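Local coordinates for protein CrRbcX-IIa (Chlamydomonas reinhardtii, PDB 5BS1) that acts as a Rubisco-assembly chaperone of the RbcX family, a helical protein that works as a homodimer and probably assists assembly of the large subunit, at the interface of chains A and B. Residues are numbered along the deposited sequence; one frame, centred on the assembly and turned at random. Chains: chain A/B, CrRbcX-IIa.

Contact 1: the interface of chains A and B. Residues chain A 69, 72-73, 76, 87, 90; chain B 117.
B:Leu117 plugs an apolar pocket of chain A lined largely by methionines, present as selenomethionine. Its chi1 (-71°) sets CG beside the backbone N and points the side-chain fork into chain A, where the two methyls meet different walls. CD1 of B:Leu117 goes deeper and meets the CG methylene of A:Met72 at 3.7 Å, the side chains crossing at about a right angle. CD2 of B:Leu117 turns to the methyl CB of A:Ala73, 4.0 Å away, and to the CE methyl of A:Met76. The selenium SE of A:Met87 closes in on CB of B:Leu117 at 3.7 Å and also touches CD1. A:Met76 bends at its last torsion and brings CE to 3.3 Å from the backbone O of B:Leu117.

At the polar rim, A:Arg90 runs extended past the pocket, its NH2 4.0 Å from CD1 of B:Leu117. The guanidinium carries the CE methyl of A:Met72 on one face, toward the rim. Its NH1 and NH2 both grip OD1 of the A:Asp69 carboxylate, nearly along its C-O axis. NH2 of A:Arg90 lies 3.0 Å from OD1 of A:Asp69, a salt bridge that probably steadies the guanidinium.

The pocket lies between helices 69-78 and 80-96 of chain A. The C-terminal end of chain B helix 99-121 fills it.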
# COMPACT_ATOMS: atom_id res chain seq x y z
N ASP A 69 5.65 -10.70 -9.09
CA ASP A 69 6.67 -11.35 -9.95
C ASP A 69 6.42 -12.84 -10.19
O ASP A 69 6.75 -13.33 -11.26
CB ASP A 69 8.07 -11.14 -9.39
CG ASP A 69 8.45 -9.67 -9.34
OD1 ASP A 69 7.96 -8.88 -10.18
OD2 ASP A 69 9.27 -9.31 -8.49
N MSE A 72 3.91 -12.68 -12.82
CA MSE A 72 4.51 -12.28 -14.09
C MSE A 72 5.26 -13.45 -14.71
O MSE A 72 5.23 -13.61 -15.91
CB MSE A 72 5.44 -11.08 -13.87
CG MSE A 72 5.92 -10.50 -15.20
SE MSE A 72 4.46 -9.72 -16.24
CE MSE A 72 4.32 -8.12 -15.14
N ALA A 73 5.94 -14.25 -13.91
CA ALA A 73 6.66 -15.40 -14.43
C ALA A 73 5.69 -16.41 -15.05
O ALA A 73 5.99 -16.98 -16.08
CB ALA A 73 7.43 -16.07 -13.31
N MSE A 76 4.62 -15.03 -18.38
CA MSE A 76 5.70 -15.20 -19.35
C MSE A 76 5.78 -16.63 -19.85
O MSE A 76 6.05 -16.82 -21.03
CB MSE A 76 7.04 -14.72 -18.79
CG MSE A 76 8.14 -14.65 -19.88
SE MSE A 76 9.70 -13.75 -19.08
CE MSE A 76 10.22 -15.14 -17.80
N MSE A 87 5.47 -5.93 -18.40
CA MSE A 87 6.72 -5.47 -17.75
C MSE A 87 7.06 -4.05 -18.14
O MSE A 87 7.42 -3.25 -17.29
CB MSE A 87 7.87 -6.41 -18.11
CG MSE A 87 7.73 -7.61 -17.19
SE MSE A 87 9.23 -8.88 -17.18
CE MSE A 87 8.46 -9.53 -18.82
N ARG A 90 4.45 -1.60 -16.43
CA ARG A 90 4.61 -1.43 -14.98
C ARG A 90 5.89 -0.65 -14.64
O ARG A 90 5.92 0.07 -13.65
CB ARG A 90 4.52 -2.75 -14.21
CG ARG A 90 5.77 -3.62 -14.26
CD ARG A 90 5.56 -4.90 -13.49
NE ARG A 90 6.75 -5.74 -13.51
CZ ARG A 90 6.94 -6.80 -12.72
NH1 ARG A 90 6.03 -7.17 -11.84
NH2 ARG A 90 8.06 -7.52 -12.83
N LEU B 117 13.56 -11.46 -15.17
CA LEU B 117 12.61 -12.23 -15.95
C LEU B 117 12.98 -12.24 -17.42
O LEU B 117 12.92 -13.28 -18.09
CB LEU B 117 11.19 -11.68 -15.74
CG LEU B 117 10.63 -11.97 -14.35
CD1 LEU B 117 9.42 -11.08 -14.03
CD2 LEU B 117 10.25 -13.44 -14.23

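Contact 2: the interface of chains A and B. Residues chain A 76, 80, 84, 87; chain B 117-118, 121.
The last turn of helix 99-121 of chain B lies against helices 69-78 and 80-96 of chain A. B:Met118 and B:Ala121 do the touching, beside B:Leu117.

B:Met118 is extended beyond CG. It and A:Met87 point toward each other, and the CE end of B:Met118 lands on the base of A:Met87. CE of B:Met118 presses on CB of A:Met87 at 3.3 Å, tighter than usual carbon packing. CE of B:Met118 is also 3.8 Å from SE of A:Met87. Further back along the chain, CG of B:Met118 receives the CD2 branch of A:Leu84 at 3.9 Å. The leucine therefore covers the stem of the selenomethionine, and A:Met87 covers its end.

The small side chain of B:Ala121 faces two groups of chain A. Its CB lies 3.7 Å from CD2 of the A:His80 imidazole and 3.8 Å from SE of A:Met76. The CG of A:His80 is anti to its backbone nitrogen (chi1 179°), and the ring reaches out from the start of its helix toward chain B. CG of A:Leu84 sits over one face of this ring, toward the rim, and backs it from within chain A.

A water molecule at the ring edge, in plane, adds a polar link to this mostly apolar patch. The water bridges the chains: it is 2.9 Å from NE2 of A:His80, a nearly straight bond (163° at H), and 2.9 Å from the backbone O of B:Met118.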
# COMPACT_ATOMS: atom_id res chain seq x y z
N MSE A 76 4.62 -15.03 -18.38
CA MSE A 76 5.70 -15.20 -19.35
C MSE A 76 5.78 -16.63 -19.85
O MSE A 76 6.05 -16.82 -21.03
CB MSE A 76 7.04 -14.72 -18.79
CG MSE A 76 8.14 -14.65 -19.88
SE MSE A 76 9.70 -13.75 -19.08
CE MSE A 76 10.22 -15.14 -17.80
N HIS A 80 4.96 -14.93 -23.79
CA HIS A 80 6.13 -14.08 -23.58
C HIS A 80 5.90 -12.65 -24.06
O HIS A 80 6.31 -11.69 -23.38
CB HIS A 80 7.30 -14.73 -24.32
CG HIS A 80 8.59 -13.99 -24.24
ND1 HIS A 80 9.06 -13.19 -25.26
CD2 HIS A 80 9.54 -13.95 -23.27
CE1 HIS A 80 10.22 -12.66 -24.90
NE2 HIS A 80 10.53 -13.13 -23.71
N LEU A 84 6.26 -9.28 -21.76
CA LEU A 84 7.12 -8.14 -22.08
C LEU A 84 6.35 -6.83 -22.03
O LEU A 84 6.84 -5.83 -21.53
CB LEU A 84 7.79 -8.28 -23.44
CG LEU A 84 8.84 -9.37 -23.61
CD1 LEU A 84 9.40 -9.28 -25.02
CD2 LEU A 84 9.95 -9.31 -22.60
N MSE A 87 5.47 -5.93 -18.40
CA MSE A 87 6.72 -5.47 -17.75
C MSE A 87 7.06 -4.05 -18.14
O MSE A 87 7.42 -3.25 -17.29
CB MSE A 87 7.87 -6.41 -18.11
CG MSE A 87 7.73 -7.61 -17.19
SE MSE A 87 9.23 -8.88 -17.18
CE MSE A 87 8.46 -9.53 -18.82
N LEU B 117 13.56 -11.46 -15.17
CA LEU B 117 12.61 -12.23 -15.95
C LEU B 117 12.98 -12.24 -17.42
O LEU B 117 12.92 -13.28 -18.09
CB LEU B 117 11.19 -11.68 -15.74
CG LEU B 117 10.63 -11.97 -14.35
CD1 LEU B 117 9.42 -11.08 -14.03
CD2 LEU B 117 10.25 -13.44 -14.23
N MSE B 118 13.37 -11.08 -17.93
CA MSE B 118 13.77 -10.96 -19.32
C MSE B 118 15.00 -11.78 -19.59
O MSE B 118 15.07 -12.45 -20.62
CB MSE B 118 13.94 -9.50 -19.67
CG MSE B 118 12.54 -8.91 -19.74
SE MSE B 118 12.69 -6.95 -19.93
CE MSE B 118 10.88 -6.33 -19.44
N ALA B 121 14.35 -15.61 -19.98
CA ALA B 121 13.67 -16.04 -21.20
C ALA B 121 14.44 -15.69 -22.46
O ALA B 121 14.05 -16.09 -23.56
CB ALA B 121 12.29 -15.41 -21.25
O HOH W 1 13.05 -12.12 -22.65

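Contact 3: the interface of chains A and B. Residues chain A 103, 106, 110; chain B 21, 25, 94, 97, 99.
A:Met103 and B:Trp99 lie side by side and run in opposite directions. A:Met103, a selenomethionine, buries about 103 Å² and carries most of the chain A side. CB of A:Met103 sits over a face of the B:Trp99 indole and makes a CH-pi contact 3.5 Å from the centroid of its five-membered ring. The methylene is offset toward the rim, nearest CD1 and NE1. From there the A:Met103 chain bends at chi2 (64°) and turns its end toward two phenylalanines.

The CE methyl of A:Met103 meets CZ of B:Phe25 at 3.9 Å and CD2 of B:Phe97 at the same distance, crossing both at a slant. These two rings brace each other within chain B: CE1 of B:Phe25 stands over the centre of the B:Phe97 face. CE of A:Met103 also comes to 3.6 Å from the backbone O of B:Leu94.

Farther along, CB of A:Ala106 packs on CB of B:Leu21 at 3.9 Å. A:Thr110 and B:Leu94 approach tip to tip, with CB to CD1 at 4.2 Å. The A:Thr110 hydroxyl OG1 turns back to donate a hydrogen bond to O of A:Ala106 at 2.7 Å.

Helix 99-121 of chain A lies over helix 13-37 of chain B, the segment holding B:Leu94 and B:Phe97, and the start of the partner's helix 99-121.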
# COMPACT_ATOMS: atom_id res chain seq x y z
N MSE A 103 1.93 10.54 -0.70
CA MSE A 103 2.37 10.70 0.70
C MSE A 103 1.70 11.91 1.34
O MSE A 103 1.30 11.86 2.49
CB MSE A 103 3.88 10.77 0.82
CG MSE A 103 4.37 10.89 2.26
SE MSE A 103 3.92 9.31 3.35
CE MSE A 103 4.51 9.96 5.10
N ALA A 106 -1.84 10.91 2.24
CA ALA A 106 -1.79 10.00 3.40
C ALA A 106 -1.55 10.78 4.69
O ALA A 106 -2.14 10.50 5.72
CB ALA A 106 -0.73 8.93 3.20
N THR A 110 -4.34 11.64 7.59
CA THR A 110 -4.04 11.15 8.93
C THR A 110 -4.29 12.25 9.96
O THR A 110 -4.96 12.04 10.98
CB THR A 110 -2.62 10.61 9.06
OG1 THR A 110 -2.46 9.45 8.22
CG2 THR A 110 -2.31 10.21 10.49
N LEU B 21 -1.42 3.36 3.02
CA LEU B 21 -0.39 3.93 3.89
C LEU B 21 -0.97 4.34 5.24
O LEU B 21 -0.38 4.10 6.29
CB LEU B 21 0.32 5.12 3.24
CG LEU B 21 1.29 4.77 2.12
CD1 LEU B 21 1.70 6.06 1.43
CD2 LEU B 21 2.51 4.04 2.62
N PHE B 25 0.25 3.15 8.87
CA PHE B 25 0.71 4.03 9.95
C PHE B 25 -0.07 3.76 11.24
O PHE B 25 0.52 3.76 12.33
CB PHE B 25 0.58 5.49 9.57
CG PHE B 25 1.29 5.89 8.29
CD1 PHE B 25 2.37 5.17 7.81
CD2 PHE B 25 0.90 7.02 7.60
CE1 PHE B 25 3.02 5.57 6.65
CE2 PHE B 25 1.52 7.40 6.42
CZ PHE B 25 2.58 6.68 5.95
N LEU B 94 4.42 10.11 10.66
CA LEU B 94 4.46 10.75 9.35
C LEU B 94 5.83 11.38 9.08
O LEU B 94 6.24 11.47 7.92
CB LEU B 94 3.40 11.83 9.27
CG LEU B 94 1.96 11.37 9.42
CD1 LEU B 94 1.03 12.57 9.48
CD2 LEU B 94 1.60 10.44 8.29
N PHE B 97 8.57 8.02 8.77
CA PHE B 97 8.41 7.06 7.63
C PHE B 97 9.21 7.53 6.41
O PHE B 97 8.99 8.63 5.92
CB PHE B 97 6.93 6.93 7.28
CG PHE B 97 6.63 5.97 6.16
CD1 PHE B 97 6.72 4.61 6.37
CD2 PHE B 97 6.19 6.44 4.95
CE1 PHE B 97 6.44 3.73 5.35
CE2 PHE B 97 5.88 5.56 3.92
CZ PHE B 97 6.01 4.20 4.13
N TRP B 99 9.44 7.60 3.08
CA TRP B 99 8.73 7.41 1.83
C TRP B 99 9.67 7.46 0.64
O TRP B 99 9.42 6.76 -0.34
CB TRP B 99 7.64 8.45 1.72
CG TRP B 99 6.85 8.50 0.43
CD1 TRP B 99 6.78 9.57 -0.41
CD2 TRP B 99 6.00 7.49 -0.14
NE1 TRP B 99 5.95 9.30 -1.45
CE2 TRP B 99 5.46 8.02 -1.32
CE3 TRP B 99 5.64 6.19 0.23
CZ2 TRP B 99 4.58 7.32 -2.11
CZ3 TRP B 99 4.77 5.47 -0.57
CH2 TRP B 99 4.23 6.05 -1.72

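Contact 1 and contact 2 adjoin, with the centres of their C-alpha atoms about 5 Å apart. They share A:Met76, A:Met87 and B:Leu117 and form neighbouring parts of one largely apolar patch. Contact 3 is separate, about 28 Å from contact 1 and 33 Å from contact 2, centre to centre of the C-alpha atoms. Helix 99-121 links them: chain B uses its C-terminal end in contacts 1 and 2 and its start in contact 3, where the same helix of chain A packs. Two-fold symmetry repeats each contact with the chains exchanged, so the long helices join the two subunits at widely spaced points.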